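Local atomic coordinates of 2-keto acid:ferredoxin oxidoreductase subunit alpha (Pyrococcus furiosus, PDB entry 1YD7), a protein that is probably the alpha subunit of a ferredoxin-dependent 2-oxoglutarate oxidoreductase, a heterotetramer that turns 2-oxoglutarate and CoA into succinyl-CoA, CO2 and reduced ferredoxin. Residues E27-A32 / L183-E188; A36-Y41 / E54-Y59; A75-A80 / V116-V121; A90-S95 / S100-N105; S151-S156 / E175-P180. One frame throughout, in Å; residues are numbered along the deposited sequence.

Contact 1: residues E27-A32 / L183-E188; sequences EAIARA and LLTDAE
Ile29 reaches out of helix 25-36 to meet Leu183 on strand 180-185, and the two buried side chains approach tip to tip. From CB the isoleucine divides. CG2 lies anti to the backbone N, while CG1 stands beside that nitrogen and anti to the carbonyl carbon (chi1 -63°), which aims the longer branch at the strand. Ile29 CG1 comes within 4.0 Å of Leu183 CD2. The terminal Ile29 CD1, on an extended chain, presses closer to the same Leu183 CD2, at 3.8 Å. A looser approach, 4.4 Å, separates Ile29 CD1 from Thr185 CG2, two residues further along the same face of the strand. Thr167 of helix 160-177 packs against both Ile29 and Leu183. On another side of the helix, Arg31 holds Glu27 one turn back, side-on: NE gives OE2 a nearly straight bond of 2.8 Å on its anti lone pair, and NH2 reaches OE2 again from 3.3 Å. Asp21 binds the remaining Arg31 nitrogen, NH1. Beyond the strand, Asp186 is the N-cap of helix 187-191. An apolar helix side chain set on an inner strand of the parallel sheet in this way is characteristic of the alpha/beta/alpha layering of the thiamine diphosphate-binding fold.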
# COMPACT_ATOMS: atom_id res chain seq x y z
N GLU A 27 3.78 -6.04 7.33
CA GLU A 27 3.13 -5.35 8.44
C GLU A 27 3.51 -3.90 8.47
O GLU A 27 2.72 -3.06 8.86
CB GLU A 27 3.53 -6.01 9.77
CG GLU A 27 2.94 -5.34 11.03
CD GLU A 27 1.43 -5.54 11.21
OE1 GLU A 27 0.82 -6.44 10.57
OE2 GLU A 27 0.85 -4.82 12.06
N ALA A 28 4.75 -3.60 8.10
CA ALA A 28 5.21 -2.24 7.97
C ALA A 28 4.47 -1.51 6.83
O ALA A 28 4.05 -0.38 7.01
CB ALA A 28 6.71 -2.21 7.71
N ILE A 29 4.35 -2.17 5.68
CA ILE A 29 3.53 -1.66 4.57
C ILE A 29 2.09 -1.32 5.01
O ILE A 29 1.65 -0.18 4.87
CB ILE A 29 3.54 -2.65 3.37
CG1 ILE A 29 4.95 -2.79 2.81
CG2 ILE A 29 2.58 -2.20 2.29
CD1 ILE A 29 5.08 -3.81 1.66
N ALA A 30 1.40 -2.27 5.62
CA ALA A 30 0.05 -2.06 6.13
C ALA A 30 -0.10 -0.91 7.13
O ALA A 30 -1.01 -0.08 7.04
CB ALA A 30 -0.48 -3.35 6.75
N ARG A 31 0.78 -0.87 8.13
CA ARG A 31 0.75 0.21 9.11
C ARG A 31 1.00 1.58 8.49
O ARG A 31 0.35 2.56 8.86
CB ARG A 31 1.78 -0.03 10.21
CG ARG A 31 1.44 -1.19 11.07
CD ARG A 31 2.29 -1.22 12.36
NE ARG A 31 2.14 -2.51 13.06
CZ ARG A 31 2.52 -2.76 14.32
NH1 ARG A 31 3.02 -1.80 15.09
NH2 ARG A 31 2.35 -3.97 14.82
N ALA A 32 1.97 1.65 7.58
CA ALA A 32 2.28 2.88 6.86
C ALA A 32 1.10 3.36 6.00
O ALA A 32 0.76 4.53 6.01
CB ALA A 32 3.51 2.67 5.98
N LEU A 183 4.89 0.45 -5.46
CA LEU A 183 5.79 -0.05 -4.40
C LEU A 183 6.16 -1.47 -4.82
O LEU A 183 5.31 -2.34 -4.85
CB LEU A 183 5.17 0.00 -3.01
CG LEU A 183 6.17 -0.22 -1.86
CD1 LEU A 183 6.89 1.05 -1.45
CD2 LEU A 183 5.46 -0.81 -0.66
N LEU A 184 7.41 -1.65 -5.22
CA LEU A 184 7.90 -2.89 -5.77
C LEU A 184 8.64 -3.62 -4.66
O LEU A 184 9.67 -3.13 -4.18
CB LEU A 184 8.81 -2.62 -6.97
CG LEU A 184 9.50 -3.82 -7.62
CD1 LEU A 184 8.50 -4.86 -8.08
CD2 LEU A 184 10.37 -3.36 -8.78
N THR A 185 8.11 -4.75 -4.21
CA THR A 185 8.68 -5.47 -3.08
C THR A 185 8.89 -6.96 -3.45
O THR A 185 8.72 -7.35 -4.61
CB THR A 185 7.81 -5.29 -1.80
OG1 THR A 185 8.47 -5.91 -0.67
CG2 THR A 185 6.44 -5.90 -1.95
N ASP A 186 9.30 -7.76 -2.47
CA ASP A 186 9.39 -9.21 -2.65
C ASP A 186 9.08 -9.94 -1.34
O ASP A 186 8.97 -9.31 -0.30
CB ASP A 186 10.77 -9.61 -3.21
CG ASP A 186 11.92 -9.10 -2.36
OD1 ASP A 186 11.84 -9.18 -1.11
OD2 ASP A 186 12.92 -8.63 -2.94
N ALA A 187 8.94 -11.25 -1.41
CA ALA A 187 8.67 -12.08 -0.24
C ALA A 187 9.76 -12.04 0.84
O ALA A 187 9.47 -12.25 2.02
CB ALA A 187 8.40 -13.53 -0.65
N GLU A 188 11.00 -11.75 0.43
CA GLU A 188 12.14 -11.66 1.35
C GLU A 188 11.97 -10.45 2.25
O GLU A 188 11.93 -10.57 3.47
CB GLU A 188 13.47 -11.56 0.58
CG GLU A 188 14.63 -12.31 1.23
CD GLU A 188 16.00 -11.61 1.09
OE1 GLU A 188 16.27 -11.05 0.01
OE2 GLU A 188 16.79 -11.64 2.07

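Contact 2: residues A36-Y41 / E54-Y59; sequences AGCRFY and EAMALY
Cys38, whose sulfur faces Met56 of helix 52-59, also offers its carbonyl O to the shortest polar bond within residues 36-41 and 54-59, 2.7 Å from Arg39 NH1. The bond is nearly straight at the hydrogen, yet the donor sits well above the carbonyl plane, 57° out of it. Arg39 NH1 binds Ile34 O as well, so the guanidinium ties the turn after helix 25-36 together, where Gly37 closes the helix with a Schellman motif. Across the contact everything is apolar. Met56, a selenomethionine, lays its CG over one face of the Tyr41 ring, 4.0 Å from the centroid and 18° off the ring normal. The nearest ring atom is Tyr41 CD1, 3.8 Å from Met56 CG. Met56 SE stands obliquely, 5.4 Å from the Tyr41 ring centroid, making a Met-aromatic contact. Bends at chi2 and chi3 turn the end of the chain toward Cys38, bringing Met56 CE within 4.0 Å of Tyr41 CB and setting it 4.1 Å from Cys38 SG. Val67 and Ala30 pack on Met56 too. Helix 52-59 is thus seated on strand 40-43 within the beta-alpha-beta unit that runs on to strand 66-69. With CH-pi, Met-aromatic and methyl-sulfur contacts alone, the interface rests on shape and dispersion rather than directed bonds, while the polar ties keep to the neighbouring turn.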
# COMPACT_ATOMS: atom_id res chain seq x y z
N ALA A 36 -0.89 6.69 6.62
CA ALA A 36 -0.90 7.65 5.52
C ALA A 36 -2.31 8.06 5.06
O ALA A 36 -2.45 9.01 4.30
CB ALA A 36 -0.13 7.11 4.33
N GLY A 37 -3.33 7.33 5.50
CA GLY A 37 -4.75 7.69 5.28
C GLY A 37 -5.44 6.80 4.28
O GLY A 37 -6.54 7.10 3.86
N CYS A 38 -4.81 5.70 3.87
CA CYS A 38 -5.46 4.72 3.02
C CYS A 38 -6.68 4.13 3.75
O CYS A 38 -6.56 3.64 4.88
CB CYS A 38 -4.52 3.59 2.66
SG CYS A 38 -5.19 2.36 1.55
N ARG A 39 -7.83 4.19 3.08
CA ARG A 39 -9.07 3.62 3.59
C ARG A 39 -9.73 2.71 2.59
O ARG A 39 -10.79 2.20 2.84
CB ARG A 39 -10.02 4.72 4.04
CG ARG A 39 -9.50 5.49 5.24
CD ARG A 39 -9.26 4.57 6.46
NE ARG A 39 -8.78 5.28 7.65
CZ ARG A 39 -7.51 5.56 7.94
NH1 ARG A 39 -6.51 5.18 7.15
NH2 ARG A 39 -7.22 6.20 9.05
N PHE A 40 -9.07 2.43 1.48
CA PHE A 40 -9.60 1.49 0.55
C PHE A 40 -8.51 0.58 0.04
O PHE A 40 -7.49 1.07 -0.47
CB PHE A 40 -10.24 2.23 -0.66
CG PHE A 40 -10.87 1.32 -1.61
CD1 PHE A 40 -12.23 1.01 -1.50
CD2 PHE A 40 -10.13 0.68 -2.58
CE1 PHE A 40 -12.83 0.11 -2.38
CE2 PHE A 40 -10.72 -0.24 -3.45
CZ PHE A 40 -12.07 -0.51 -3.36
N TYR A 41 -8.75 -0.73 0.11
CA TYR A 41 -7.79 -1.73 -0.36
C TYR A 41 -8.53 -2.80 -1.14
O TYR A 41 -9.55 -3.32 -0.68
CB TYR A 41 -7.03 -2.36 0.84
CG TYR A 41 -6.03 -3.46 0.47
CD1 TYR A 41 -4.68 -3.17 0.31
CD2 TYR A 41 -6.42 -4.76 0.28
CE1 TYR A 41 -3.76 -4.15 -0.03
CE2 TYR A 41 -5.51 -5.74 -0.09
CZ TYR A 41 -4.18 -5.43 -0.23
OH TYR A 41 -3.27 -6.41 -0.56
N GLU A 54 -4.23 -10.00 4.72
CA GLU A 54 -4.75 -10.33 6.06
C GLU A 54 -4.58 -9.20 7.04
O GLU A 54 -5.40 -9.02 7.92
CB GLU A 54 -4.07 -11.59 6.62
CG GLU A 54 -4.39 -12.85 5.84
N ALA A 55 -3.49 -8.44 6.93
CA ALA A 55 -3.29 -7.33 7.85
C ALA A 55 -4.32 -6.24 7.56
O ALA A 55 -4.91 -5.70 8.48
CB ALA A 55 -1.87 -6.79 7.72
N MSE A 56 -4.55 -5.97 6.27
CA MSE A 56 -5.56 -4.98 5.82
C MSE A 56 -6.99 -5.45 6.14
O MSE A 56 -7.81 -4.67 6.64
CB MSE A 56 -5.40 -4.68 4.32
CG MSE A 56 -4.04 -4.09 3.95
SE MSE A 56 -3.66 -2.41 4.91
CE MSE A 56 -4.36 -1.07 3.54
N ALA A 57 -7.27 -6.73 5.91
CA ALA A 57 -8.56 -7.32 6.35
C ALA A 57 -8.81 -7.13 7.84
O ALA A 57 -9.95 -6.86 8.25
CB ALA A 57 -8.63 -8.80 6.01
N LEU A 58 -7.78 -7.28 8.67
CA LEU A 58 -7.93 -7.01 10.10
C LEU A 58 -8.09 -5.54 10.42
O LEU A 58 -8.96 -5.14 11.18
CB LEU A 58 -6.73 -7.57 10.88
CG LEU A 58 -6.65 -7.31 12.38
CD1 LEU A 58 -7.70 -8.16 13.10
CD2 LEU A 58 -5.26 -7.63 12.87
N TYR A 59 -7.21 -4.71 9.87
CA TYR A 59 -7.13 -3.32 10.32
C TYR A 59 -8.19 -2.39 9.73
O TYR A 59 -8.62 -1.47 10.41
CB TYR A 59 -5.74 -2.72 10.02
CG TYR A 59 -4.57 -3.33 10.78
CD1 TYR A 59 -4.73 -3.78 12.10
CD2 TYR A 59 -3.30 -3.39 10.21
CE1 TYR A 59 -3.66 -4.32 12.80
CE2 TYR A 59 -2.21 -3.91 10.91
CZ TYR A 59 -2.42 -4.38 12.22
OH TYR A 59 -1.40 -4.89 12.95

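Contact 3: residues A75-A80 / V116-V121; sequences ASIAAA and VVIVDV
Ile77 and Ala80, one turn apart on helix 73-85, overlie alternate residues of strand 116-121, with the CA atoms of Ile77 and Ile118 8.1 Å apart and those of Ala80 and Val116 closer, at 7.1 Å. This is helix-on-sheet packing in the alpha/beta/alpha sandwich of the thiamine diphosphate-binding fold, whose parallel strands run in the order 2-1-3-4-6-5. Val116 and Ile118 turn their side chains to this helix, whereas Val117 and Val119 belong to the other face of the sheet. The tighter backbone spacing falls where the helix offers no more than a methyl: Ala80 CB meets Val116 CG2 at 4.0 Å, and that branch stands anti to its own backbone N. Ile77 bridges the wider gap with a longer arm. Its CB does not aim straight at the strand, but CG1 lies anti to the backbone N (chi1 178°) and carries CD1 across to Ile118. Thr92 of strand 90-95 and Phe99 of helix 98-102 also touch Ile118, and Met102 packs on Ile77. The two isoleucine side chains cross obliquely, with Ile77 CD1 3.9 Å from Ile118 CG1 and 4.2 Å from Ile118 CD1.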
# COMPACT_ATOMS: atom_id res chain seq x y z
N ALA A 75 -9.71 -6.53 -12.03
CA ALA A 75 -10.80 -6.08 -11.19
C ALA A 75 -10.34 -5.31 -9.95
O ALA A 75 -10.93 -4.31 -9.57
CB ALA A 75 -11.65 -7.27 -10.78
N SER A 76 -9.28 -5.80 -9.31
CA SER A 76 -8.77 -5.17 -8.09
C SER A 76 -8.23 -3.77 -8.38
O SER A 76 -8.49 -2.86 -7.62
CB SER A 76 -7.69 -6.04 -7.45
OG SER A 76 -8.27 -7.27 -7.03
N ILE A 77 -7.49 -3.62 -9.46
CA ILE A 77 -6.96 -2.32 -9.87
C ILE A 77 -8.09 -1.38 -10.33
O ILE A 77 -8.11 -0.22 -9.92
CB ILE A 77 -5.81 -2.43 -10.95
CG1 ILE A 77 -5.33 -1.05 -11.39
CG2 ILE A 77 -6.24 -3.15 -12.20
CD1 ILE A 77 -4.76 -0.24 -10.26
N ALA A 78 -9.03 -1.89 -11.14
CA ALA A 78 -10.16 -1.08 -11.60
C ALA A 78 -10.97 -0.56 -10.41
O ALA A 78 -11.33 0.61 -10.36
CB ALA A 78 -11.05 -1.87 -12.58
N ALA A 79 -11.12 -1.42 -9.40
CA ALA A 79 -11.83 -1.05 -8.18
C ALA A 79 -11.13 0.02 -7.38
O ALA A 79 -11.79 0.91 -6.83
CB ALA A 79 -12.04 -2.28 -7.31
N ALA A 80 -9.80 -0.09 -7.26
CA ALA A 80 -9.01 0.94 -6.58
C ALA A 80 -9.06 2.28 -7.34
O ALA A 80 -9.13 3.35 -6.74
CB ALA A 80 -7.57 0.47 -6.39
N VAL A 116 -3.17 6.52 -6.97
CA VAL A 116 -3.30 5.16 -6.44
C VAL A 116 -1.92 4.56 -6.14
O VAL A 116 -0.97 4.87 -6.83
CB VAL A 116 -4.10 4.26 -7.39
CG1 VAL A 116 -3.45 4.14 -8.78
CG2 VAL A 116 -4.34 2.85 -6.78
N VAL A 117 -1.82 3.73 -5.09
CA VAL A 117 -0.59 2.94 -4.77
C VAL A 117 -0.79 1.48 -5.14
O VAL A 117 -1.76 0.86 -4.72
CB VAL A 117 -0.25 3.09 -3.28
CG1 VAL A 117 0.95 2.23 -2.87
CG2 VAL A 117 0.02 4.53 -3.00
N ILE A 118 0.10 0.95 -5.97
CA ILE A 118 0.07 -0.46 -6.33
C ILE A 118 1.30 -1.16 -5.77
O ILE A 118 2.44 -0.85 -6.16
CB ILE A 118 0.05 -0.70 -7.86
CG1 ILE A 118 -1.23 -0.13 -8.51
CG2 ILE A 118 0.19 -2.19 -8.15
CD1 ILE A 118 -1.06 1.26 -9.10
N VAL A 119 1.07 -2.11 -4.86
CA VAL A 119 2.14 -2.97 -4.34
C VAL A 119 2.28 -4.13 -5.28
O VAL A 119 1.34 -4.87 -5.51
CB VAL A 119 1.85 -3.47 -2.91
CG1 VAL A 119 3.05 -4.30 -2.35
CG2 VAL A 119 1.58 -2.32 -2.00
N ASP A 120 3.45 -4.24 -5.88
CA ASP A 120 3.80 -5.37 -6.72
C ASP A 120 4.78 -6.25 -5.92
O ASP A 120 5.88 -5.80 -5.60
CB ASP A 120 4.45 -4.84 -8.00
CG ASP A 120 4.87 -5.95 -8.97
OD1 ASP A 120 4.36 -7.09 -8.91
OD2 ASP A 120 5.73 -5.64 -9.82
N VAL A 121 4.41 -7.48 -5.61
CA VAL A 121 5.35 -8.41 -4.94
C VAL A 121 6.12 -9.29 -5.93
O VAL A 121 5.55 -10.17 -6.57
CB VAL A 121 4.65 -9.29 -3.89
CG1 VAL A 121 5.67 -10.16 -3.13
CG2 VAL A 121 3.86 -8.40 -2.93

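Contact 4: residues A90-S95 / S100-N105; sequences AMTATS and SLMQEN
Met102, a selenomethionine of helix 98-102, drives its tip between Thr92 and Thr94 on strand 90-95. Its terminal CE touches both threonines: it lies 3.6 Å from Thr92 OG1 and 3.8 Å from Thr94 CB. Met102 SE sits nearer the second threonine, 3.7 Å from Thr94 CG2. Both threonines present themselves end-on to the selenomethionine, and both use the same rotamer, with OG1 anti to the backbone N and CG2 between N and the carbonyl carbon. Met102 keeps its chain extended beyond CG, and this straight reach lets one side chain span a backbone separation of 8.9 Å between the CA atoms of Met102 and Thr94. In the next shell, Thr92 OG1 hydrogen-bonds to Ala42 O on the adjacent strand 40-43, which fixes the rotation of that hydroxyl-bearing side chain. Ser76 of helix 73-85 packs on Thr92, and Glu73 of the same helix on Thr94. Further out, Ser100 OG bonds to O of Pro97, the residue just before helix 98-102. The short helix that follows the strand is therefore laid back over one face of the parallel sheet. Because the Thr92 hydroxyl already has a backbone partner, its buried polarity is met within the sheet, and what it and Thr94 give to Met102 is van der Waals packing against a polarisable selenium and its methyl.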
# COMPACT_ATOMS: atom_id res chain seq x y z
N ALA A 90 -6.45 5.01 -2.07
CA ALA A 90 -6.68 3.63 -2.47
C ALA A 90 -5.39 2.93 -2.81
O ALA A 90 -4.43 3.58 -3.26
CB ALA A 90 -7.61 3.57 -3.69
N MSE A 91 -5.39 1.62 -2.58
CA MSE A 91 -4.28 0.75 -2.95
C MSE A 91 -4.77 -0.63 -3.36
O MSE A 91 -5.89 -1.03 -3.05
CB MSE A 91 -3.20 0.70 -1.85
CG MSE A 91 -3.31 -0.37 -0.81
SE MSE A 91 -1.66 -0.66 0.37
CE MSE A 91 -0.24 -0.08 -0.61
N THR A 92 -3.94 -1.32 -4.13
CA THR A 92 -4.14 -2.72 -4.44
C THR A 92 -2.78 -3.39 -4.38
O THR A 92 -1.75 -2.71 -4.37
CB THR A 92 -4.83 -2.92 -5.83
OG1 THR A 92 -4.94 -4.32 -6.13
CG2 THR A 92 -4.06 -2.21 -6.97
N ALA A 93 -2.78 -4.72 -4.31
CA ALA A 93 -1.56 -5.53 -4.21
C ALA A 93 -1.61 -6.72 -5.13
O ALA A 93 -2.59 -7.44 -5.15
CB ALA A 93 -1.32 -5.99 -2.78
N THR A 94 -0.54 -6.94 -5.90
CA THR A 94 -0.47 -8.06 -6.82
C THR A 94 0.89 -8.74 -6.74
O THR A 94 1.81 -8.23 -6.08
CB THR A 94 -0.81 -7.65 -8.28
OG1 THR A 94 -0.74 -8.80 -9.12
CG2 THR A 94 0.14 -6.55 -8.80
N SER A 95 1.01 -9.90 -7.38
CA SER A 95 2.22 -10.72 -7.30
C SER A 95 2.56 -11.38 -8.64
O SER A 95 1.67 -11.75 -9.40
CB SER A 95 2.08 -11.78 -6.21
OG SER A 95 3.35 -12.20 -5.73
N SER A 100 1.68 -7.26 -14.62
CA SER A 100 1.60 -7.05 -16.06
C SER A 100 0.16 -7.05 -16.59
O SER A 100 -0.13 -6.36 -17.57
CB SER A 100 2.44 -8.10 -16.78
OG SER A 100 1.93 -9.40 -16.52
N LEU A 101 -0.74 -7.81 -15.96
CA LEU A 101 -2.17 -7.79 -16.35
C LEU A 101 -2.81 -6.44 -16.03
O LEU A 101 -3.75 -6.02 -16.70
CB LEU A 101 -2.98 -8.89 -15.63
CG LEU A 101 -2.61 -10.37 -15.80
CD1 LEU A 101 -3.74 -11.24 -15.23
CD2 LEU A 101 -2.33 -10.73 -17.25
N MSE A 102 -2.30 -5.77 -14.99
CA MSE A 102 -2.75 -4.43 -14.63
C MSE A 102 -2.15 -3.32 -15.50
O MSE A 102 -2.61 -2.17 -15.43
CB MSE A 102 -2.40 -4.14 -13.16
CG MSE A 102 -3.03 -5.10 -12.15
SE MSE A 102 -2.60 -4.59 -10.30
CE MSE A 102 -3.92 -5.70 -9.28
N GLN A 103 -1.14 -3.64 -16.31
CA GLN A 103 -0.33 -2.64 -16.99
C GLN A 103 -1.14 -1.54 -17.69
O GLN A 103 -0.82 -0.36 -17.56
CB GLN A 103 0.61 -3.30 -18.00
N GLU A 104 -2.19 -1.94 -18.41
CA GLU A 104 -2.98 -0.99 -19.22
C GLU A 104 -3.90 -0.11 -18.39
O GLU A 104 -4.06 1.05 -18.69
CB GLU A 104 -3.79 -1.74 -20.27
CG GLU A 104 -4.43 -0.84 -21.32
CD GLU A 104 -5.36 -1.61 -22.23
OE1 GLU A 104 -4.98 -2.72 -22.67
OE2 GLU A 104 -6.48 -1.11 -22.51
N ASN A 105 -4.55 -0.68 -17.37
CA ASN A 105 -5.33 0.11 -16.39
C ASN A 105 -4.50 1.14 -15.60
O ASN A 105 -4.98 2.22 -15.26
CB ASN A 105 -6.06 -0.82 -15.39
CG ASN A 105 -7.39 -1.37 -15.93
OD1 ASN A 105 -8.04 -2.18 -15.28
ND2 ASN A 105 -7.79 -0.92 -17.11

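Contact 5: residues S151-S156 / E175-P180; sequences SLIVLS and EKYRTP
Apolar contact centres on Ile153, whose CD1 reaches across to both Thr179 and Tyr177. Ile153 CD1 is 3.9 Å from Thr179 CG2 and 4.1 Å from Tyr177 CD2, and the isoleucine side chain crosses each of theirs at about a right angle. CG1 of Ile153 stands beside its backbone N and anti to the carbonyl carbon (chi1 -59°), so that CD1 points at the connection rather than along the strand. The Tyr177 ring has one face covered from within its own helix, where Lys176 CD lies 3.4 Å above the plane near the rim. After helix 160-177, Arg178 takes positive phi (49°) and turns the chain into strand 180-185, completing the beta-alpha-beta unit that started with strand 153-155, outermost in the parallel sheet of this chain. Polar contact passes through one water. Ile153 N donates to this water at 2.8 Å, and the water in turn donates to Pro180 O, also at 2.8 Å. Next to it the strands pair directly, Ile153 and Leu155 both bonding to Ile182, so the water occupies what would be the next rung of the ladder where the two backbones spread apart. Pro180 also packs on Val116 and Ile118 of strand 116-121.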
# COMPACT_ATOMS: atom_id res chain seq x y z
N SER A 151 7.44 4.95 -17.68
CA SER A 151 7.69 6.21 -16.96
C SER A 151 6.72 6.31 -15.79
O SER A 151 5.95 7.26 -15.66
CB SER A 151 7.61 7.43 -17.89
OG SER A 151 8.74 7.48 -18.75
N LEU A 152 6.78 5.29 -14.94
CA LEU A 152 6.10 5.27 -13.67
C LEU A 152 7.07 5.60 -12.55
O LEU A 152 8.28 5.33 -12.65
CB LEU A 152 5.48 3.90 -13.42
CG LEU A 152 4.41 3.50 -14.44
CD1 LEU A 152 4.20 2.01 -14.46
CD2 LEU A 152 3.09 4.22 -14.14
N ILE A 153 6.54 6.21 -11.50
CA ILE A 153 7.26 6.39 -10.27
C ILE A 153 7.23 5.02 -9.55
O ILE A 153 6.18 4.41 -9.40
CB ILE A 153 6.62 7.47 -9.38
CG1 ILE A 153 6.58 8.83 -10.11
CG2 ILE A 153 7.37 7.57 -8.08
CD1 ILE A 153 5.69 9.90 -9.43
N VAL A 154 8.41 4.56 -9.13
CA VAL A 154 8.58 3.24 -8.52
C VAL A 154 9.52 3.34 -7.33
O VAL A 154 10.59 3.89 -7.45
CB VAL A 154 9.17 2.23 -9.52
CG1 VAL A 154 9.27 0.82 -8.87
CG2 VAL A 154 8.33 2.17 -10.77
N LEU A 155 9.09 2.83 -6.17
CA LEU A 155 9.94 2.72 -4.99
C LEU A 155 10.12 1.23 -4.68
O LEU A 155 9.15 0.44 -4.70
CB LEU A 155 9.31 3.41 -3.78
CG LEU A 155 9.08 4.93 -3.81
CD1 LEU A 155 7.81 5.24 -4.53
CD2 LEU A 155 9.01 5.51 -2.40
N SER A 156 11.36 0.85 -4.36
CA SER A 156 11.77 -0.54 -4.14
C SER A 156 12.48 -0.68 -2.79
O SER A 156 13.69 -0.51 -2.75
CB SER A 156 12.74 -0.98 -5.22
OG SER A 156 12.04 -1.40 -6.38
N GLU A 175 -0.51 11.34 -4.36
CA GLU A 175 -1.29 12.54 -4.10
C GLU A 175 -0.68 13.82 -4.69
O GLU A 175 -1.37 14.55 -5.41
CB GLU A 175 -1.53 12.71 -2.62
CG GLU A 175 -2.26 11.54 -1.96
CD GLU A 175 -3.73 11.47 -2.31
OE1 GLU A 175 -4.34 12.53 -2.36
OE2 GLU A 175 -4.27 10.36 -2.56
N LYS A 176 0.61 14.08 -4.41
CA LYS A 176 1.36 15.22 -4.99
C LYS A 176 1.29 15.28 -6.52
O LYS A 176 1.06 16.35 -7.08
CB LYS A 176 2.86 15.23 -4.57
CG LYS A 176 3.49 16.67 -4.62
CD LYS A 176 5.03 16.71 -4.86
CE LYS A 176 5.91 17.06 -3.60
NZ LYS A 176 7.38 16.95 -3.87
N TYR A 177 1.51 14.16 -7.20
CA TYR A 177 1.56 14.22 -8.65
C TYR A 177 0.33 13.66 -9.33
O TYR A 177 0.30 13.58 -10.55
CB TYR A 177 2.83 13.51 -9.14
CG TYR A 177 4.09 14.19 -8.66
CD1 TYR A 177 4.45 15.45 -9.15
CD2 TYR A 177 4.94 13.58 -7.72
CE1 TYR A 177 5.63 16.11 -8.70
CE2 TYR A 177 6.11 14.21 -7.27
CZ TYR A 177 6.44 15.48 -7.77
OH TYR A 177 7.58 16.11 -7.36
N ARG A 178 -0.69 13.31 -8.53
CA ARG A 178 -1.98 12.76 -9.00
C ARG A 178 -1.79 11.63 -9.97
O ARG A 178 -2.23 11.66 -11.12
CB ARG A 178 -2.88 13.87 -9.58
CG ARG A 178 -3.36 14.85 -8.50
CD ARG A 178 -4.06 16.07 -9.09
N THR A 179 -1.17 10.57 -9.49
CA THR A 179 -0.67 9.56 -10.40
C THR A 179 -0.48 8.22 -9.69
O THR A 179 -0.35 8.18 -8.47
CB THR A 179 0.63 10.10 -11.04
OG1 THR A 179 0.91 9.40 -12.25
CG2 THR A 179 1.83 9.96 -10.08
N PRO A 180 -0.48 7.12 -10.44
CA PRO A 180 -0.13 5.83 -9.84
C PRO A 180 1.34 5.78 -9.37
O PRO A 180 2.24 6.26 -10.07
CB PRO A 180 -0.34 4.83 -10.97
CG PRO A 180 -1.02 5.57 -12.09
CD PRO A 180 -0.80 7.01 -11.88
O HOH W 1 3.94 7.20 -12.02

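All five contacts set helices or connections on one six-stranded parallel sheet. Contacts 3 and 4 nearly coincide, their centres about 4 Å apart; they lie on neighbouring strands, 116-121 and 90-95, beneath helices 73-85 and 98-102. Contact 1 meets strand 180-185 from the other face with helix 25-36, which also packs on helix 52-59 of contact 2. Contacts 2 and 5, centres about 20 Å apart, lie on opposite sides of the chain's centre. Along the chain, contacts 2, 3 and 5 close in turn within the long span of contact 1, and contact 4 falls within contact 3. Helices thus cover both faces, as in other thiamine diphosphate-binding domains.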